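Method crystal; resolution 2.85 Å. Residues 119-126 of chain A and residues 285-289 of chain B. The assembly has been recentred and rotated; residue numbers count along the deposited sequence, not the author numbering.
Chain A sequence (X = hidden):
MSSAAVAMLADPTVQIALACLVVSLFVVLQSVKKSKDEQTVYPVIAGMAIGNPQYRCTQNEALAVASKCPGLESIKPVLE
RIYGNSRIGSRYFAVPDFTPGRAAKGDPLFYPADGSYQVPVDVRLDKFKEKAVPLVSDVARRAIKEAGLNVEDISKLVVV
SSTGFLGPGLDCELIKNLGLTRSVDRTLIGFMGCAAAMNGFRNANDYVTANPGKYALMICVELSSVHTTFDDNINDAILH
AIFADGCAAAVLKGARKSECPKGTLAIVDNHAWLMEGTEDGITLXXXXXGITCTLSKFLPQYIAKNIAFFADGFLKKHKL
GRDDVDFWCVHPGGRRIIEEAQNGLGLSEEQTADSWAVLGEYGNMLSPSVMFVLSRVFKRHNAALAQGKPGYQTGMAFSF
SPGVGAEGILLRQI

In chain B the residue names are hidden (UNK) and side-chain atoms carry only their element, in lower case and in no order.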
ATOM      1  N   VAL A 119       2.365  25.229   2.501  1.00 38.17           N
ATOM      2  CA  VAL A 119       1.040  24.614   2.516  1.00 37.07           C
ATOM      3  C   VAL A 119       1.070  23.364   3.399  1.00 36.36           C
ATOM      4  O   VAL A 119       1.946  22.511   3.234  1.00 36.08           O
ATOM      5  CB  VAL A 119       0.549  24.241   1.099  1.00 36.45           C
ATOM      6  CG1 VAL A 119      -0.881  23.730   1.149  1.00 36.34           C
ATOM      7  CG2 VAL A 119       0.640  25.431   0.155  1.00 36.84           C
ATOM      8  N   PRO A 120       0.124  23.261   4.353  1.00 35.96           N
ATOM      9  CA  PRO A 120       0.029  22.083   5.216  1.00 35.60           C
ATOM     10  C   PRO A 120      -0.248  20.806   4.417  1.00 34.93           C
ATOM     11  O   PRO A 120      -0.935  20.869   3.390  1.00 34.78           O
ATOM     12  CB  PRO A 120      -1.159  22.416   6.122  1.00 35.91           C
ATOM     13  CG  PRO A 120      -1.203  23.903   6.146  1.00 36.24           C
ATOM     14  CD  PRO A 120      -0.828  24.311   4.758  1.00 36.10           C
ATOM     15  N   VAL A 121       0.283  19.673   4.891  1.00 34.12           N
ATOM     16  CA  VAL A 121       0.134  18.379   4.207  1.00 33.36           C
ATOM     17  C   VAL A 121      -1.303  18.013   3.879  1.00 33.07           C
ATOM     18  O   VAL A 121      -1.576  17.512   2.790  1.00 32.74           O
ATOM     19  CB  VAL A 121       0.750  17.184   4.980  1.00 33.23           C
ATOM     20  CG1 VAL A 121       1.970  16.638   4.255  1.00 32.95           C
ATOM     21  CG2 VAL A 121       1.045  17.531   6.432  1.00 33.51           C
ATOM     22  N   ASP A 122      -2.213  18.249   4.819  1.00 33.27           N
ATOM     23  CA  ASP A 122      -3.614  17.888   4.616  1.00 33.45           C
ATOM     24  C   ASP A 122      -4.244  18.651   3.452  1.00 33.50           C
ATOM     25  O   ASP A 122      -4.986  18.065   2.662  1.00 33.42           O
ATOM     26  CB  ASP A 122      -4.438  18.027   5.905  1.00 33.89           C
ATOM     27  CG  ASP A 122      -4.281  19.380   6.570  1.00 34.36           C
ATOM     28  OD1 ASP A 122      -3.131  19.812   6.808  1.00 34.32           O
ATOM     29  OD2 ASP A 122      -5.321  20.001   6.872  1.00 34.92           O
ATOM     30  N   VAL A 123      -3.923  19.941   3.337  1.00 33.66           N
ATOM     31  CA  VAL A 123      -4.396  20.772   2.221  1.00 33.71           C
ATOM     32  C   VAL A 123      -3.763  20.315   0.901  1.00 33.31           C
ATOM     33  O   VAL A 123      -4.433  20.278  -0.137  1.00 33.27           O
ATOM     34  CB  VAL A 123      -4.120  22.275   2.462  1.00 34.10           C
ATOM     35  CG1 VAL A 123      -4.773  23.134   1.384  1.00 34.06           C
ATOM     36  CG2 VAL A 123      -4.613  22.700   3.838  1.00 34.58           C
ATOM     37  N   ARG A 124      -2.479  19.958   0.953  1.00 33.04           N
ATOM     38  CA  ARG A 124      -1.767  19.400  -0.201  1.00 32.65           C
ATOM     39  C   ARG A 124      -2.386  18.082  -0.672  1.00 32.23           C
ATOM     40  O   ARG A 124      -2.527  17.851  -1.875  1.00 32.07           O
ATOM     41  CB  ARG A 124      -0.276  19.210   0.109  1.00 32.69           C
ATOM     42  CG  ARG A 124       0.514  20.507   0.166  1.00 33.27           C
ATOM     43  CD  ARG A 124       1.991  20.270   0.440  1.00 33.43           C
ATOM     44  NE  ARG A 124       2.689  21.517   0.755  1.00 33.99           N
ATOM     45  CZ  ARG A 124       3.405  22.236  -0.109  1.00 34.30           C
ATOM     46  NH1 ARG A 124       3.552  21.848  -1.369  1.00 34.29           N
ATOM     47  NH2 ARG A 124       3.988  23.354   0.297  1.00 34.78           N
ATOM     48  N   LEU A 125      -2.762  17.228   0.279  1.00 32.01           N
ATOM     49  CA  LEU A 125      -3.388  15.943  -0.041  1.00 31.61           C
ATOM     50  C   LEU A 125      -4.842  16.102  -0.496  1.00 31.73           C
ATOM     51  O   LEU A 125      -5.325  15.321  -1.315  1.00 31.53           O
ATOM     52  CB  LEU A 125      -3.270  14.961   1.134  1.00 31.34           C
ATOM     53  CG  LEU A 125      -1.861  14.428   1.427  1.00 30.99           C
ATOM     54  CD1 LEU A 125      -1.776  13.859   2.833  1.00 31.11           C
ATOM     55  CD2 LEU A 125      -1.421  13.398   0.395  1.00 30.55           C
ATOM     56  N   ASP A 126      -5.525  17.120   0.028  1.00 32.12           N
ATOM     57  CA  ASP A 126      -6.870  17.479  -0.436  1.00 32.36           C
ATOM     58  C   ASP A 126      -6.863  17.874  -1.912  1.00 32.05           C
ATOM     59  O   ASP A 126      -7.802  17.566  -2.649  1.00 31.96           O
ATOM     60  CB  ASP A 126      -7.454  18.617   0.411  1.00 33.14           C
ATOM     61  CG  ASP A 126      -7.881  18.163   1.805  1.00 33.58           C
ATOM     62  OD1 ASP A 126      -7.985  16.935   2.042  1.00 33.59           O
ATOM     63  OD2 ASP A 126      -8.113  19.040   2.667  1.00 33.73           O
TER
ATOM     64  N   UNK B 285      -6.865  11.363   7.344  1.00 32.03           N
ATOM     65  CA  UNK B 285      -6.084  12.514   6.901  1.00 31.93           C
ATOM     66  C   UNK B 285      -4.705  12.478   7.532  1.00 31.64           C
ATOM     67  O   UNK B 285      -4.537  11.976   8.646  1.00 31.17           O
ATOM     68  c   UNK B 285      -6.789  13.817   7.256  1.00 32.20           C
ATOM     69  N   UNK B 286      -3.719  12.994   6.803  1.00 31.83           N
ATOM     70  CA  UNK B 286      -2.397  13.234   7.359  1.00 31.74           C
ATOM     71  C   UNK B 286      -2.241  14.734   7.557  1.00 31.89           C
ATOM     72  O   UNK B 286      -2.341  15.509   6.606  1.00 32.14           O
ATOM     73  c   UNK B 286       0.058  12.749   7.213  1.00 32.09           C
ATOM     74  c   UNK B 286      -1.265  12.703   6.460  1.00 31.94           C
ATOM     75  c   UNK B 286      -1.580  11.282   5.980  1.00 31.85           C
ATOM     76  c   UNK B 286      -0.568  10.713   5.006  1.00 32.18           C
ATOM     77  N   UNK B 287      -2.017  15.132   8.802  1.00 31.69           N
ATOM     78  CA  UNK B 287      -1.888  16.538   9.162  1.00 31.89           C
ATOM     79  C   UNK B 287      -0.520  16.794   9.804  1.00 32.05           C
ATOM     80  O   UNK B 287       0.132  15.849  10.258  1.00 31.84           O
ATOM     81  c   UNK B 287      -3.032  16.945  10.100  1.00 31.88           C
ATOM     82  c   UNK B 287      -4.420  16.729   9.515  1.00 31.64           C
ATOM     83  c   UNK B 287      -6.854  17.266   9.656  1.00 31.47           C
ATOM     84  n   UNK B 287      -7.947  17.848  10.478  1.00 31.60           N
ATOM     85  c   UNK B 287      -5.494  17.453  10.306  1.00 31.56           C
ATOM     86  N   UNK B 288      -0.072  18.066   9.838  1.00 32.50           N
ATOM     87  CA  UNK B 288       1.235  18.398  10.424  1.00 32.93           C
ATOM     88  C   UNK B 288       1.473  17.847  11.838  1.00 32.73           C
ATOM     89  O   UNK B 288       2.612  17.527  12.185  1.00 32.83           O
ATOM     90  c   UNK B 288       1.225  19.929  10.441  1.00 33.37           C
ATOM     91  c   UNK B 288       0.366  20.297   9.284  1.00 33.28           C
ATOM     92  c   UNK B 288      -0.717  19.256   9.246  1.00 32.81           C
ATOM     93  N   UNK B 289       0.413  17.737  12.635  1.00 32.60           N
ATOM     94  CA  UNK B 289       0.533  17.262  14.011  1.00 32.77           C
ATOM     95  C   UNK B 289       0.205  15.774  14.180  1.00 32.40           C
ATOM     96  O   UNK B 289       0.000  15.300  15.298  1.00 32.28           O
ATOM     97  n   UNK B 289      -0.748  18.360  17.327  1.00 33.72           N
ATOM     98  c   UNK B 289       0.155  18.055  16.399  1.00 33.53           C
ATOM     99  c   UNK B 289      -0.315  18.125  14.954  1.00 33.19           C
ATOM    100  o   UNK B 289       1.313  17.734  16.679  1.00 33.68           O
TER

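Position 285 of chain B has one side-chain atom, a carbon. Nothing extends beyond CB, and the backbone is in strand conformation. The carbon points sideways to the chain A stretch. Its nearest approach is 5.0 Å, from CB of position 285 to CB of Asp A122, so it takes almost no part in the contact. A single carbon identifies Ala B285.

Position 286 carries four side-chain carbons and no nitrogen or oxygen. The chain forks at CB, and one arm is two carbons long while the other is one. This residue is buried. Its CB lies 3.8 Å from CD1 of Leu A125, an apolar contact between side chains. A CB-branched, all-carbon side chain with one longer arm is isoleucine, so this is Ile B286. Its chi1 is m and its chi2 is t. The backbone also comes close to the helix: O of Ile B286 is 3.3 Å from N of Asp A122. The angle is poor, and the pair is not a hydrogen bond.

Position 287 has four carbons in an unbranched row, ending in a nitrogen. CA of this position is 5.0 Å from CA of Asp A122, which sets the register between the two backbones. The second carbon of the row is 3.8 Å from CB of Asp A122. A four-carbon row with a terminal nitrogen is lysine, so this is Lys B287. Chi1 is m and the other three angles are t, so the chain is extended beyond its first turn. The contact with Asp A122 is made by CG, in the aliphatic part. NZ of Lys B287 is 5.0 Å from OD2 of Asp A122, and no salt bridge forms.

Position 288 has three side-chain carbons that close a ring onto the backbone N. The ring carbon bonded to the backbone N is 3.7 Å from CG2 of Val A121 and 3.5 Å from OD1 of Asp A122. The next carbon of the ring is 4.1 Å from CB of Pro A120. A three-carbon ring closed onto N is proline, so this is Pro B288. Because the ring occupies its nitrogen, Pro B288 has no backbone N-H to offer as a donor.

Position 289 has two side-chain carbons, the second carrying one oxygen and one nitrogen. It is out of reach of the chain A stretch. A short amide of this kind is asparagine, so this is Asn B289. Both its amide oxygen and its nitrogen are hydrogen-bonded elsewhere in the structure.

The contact works by packing. No hydrogen bond crosses between the stretches, and together they bury 298 Å². Pro A120 sits at the N-cap position, and the helix that follows presents Val A121, Asp A122 and Leu A125 toward chain B. Leu A125 is one turn after Val A121, and its N donates a hydrogen bond to O of Val A121 at 2.8 Å. That spacing puts both apolar side chains on the same side of the helix. Leu A125 meets Ile B286, while Val A121 and Pro A120 meet Pro B288.

Chain B, residues 285-289: AIKPN
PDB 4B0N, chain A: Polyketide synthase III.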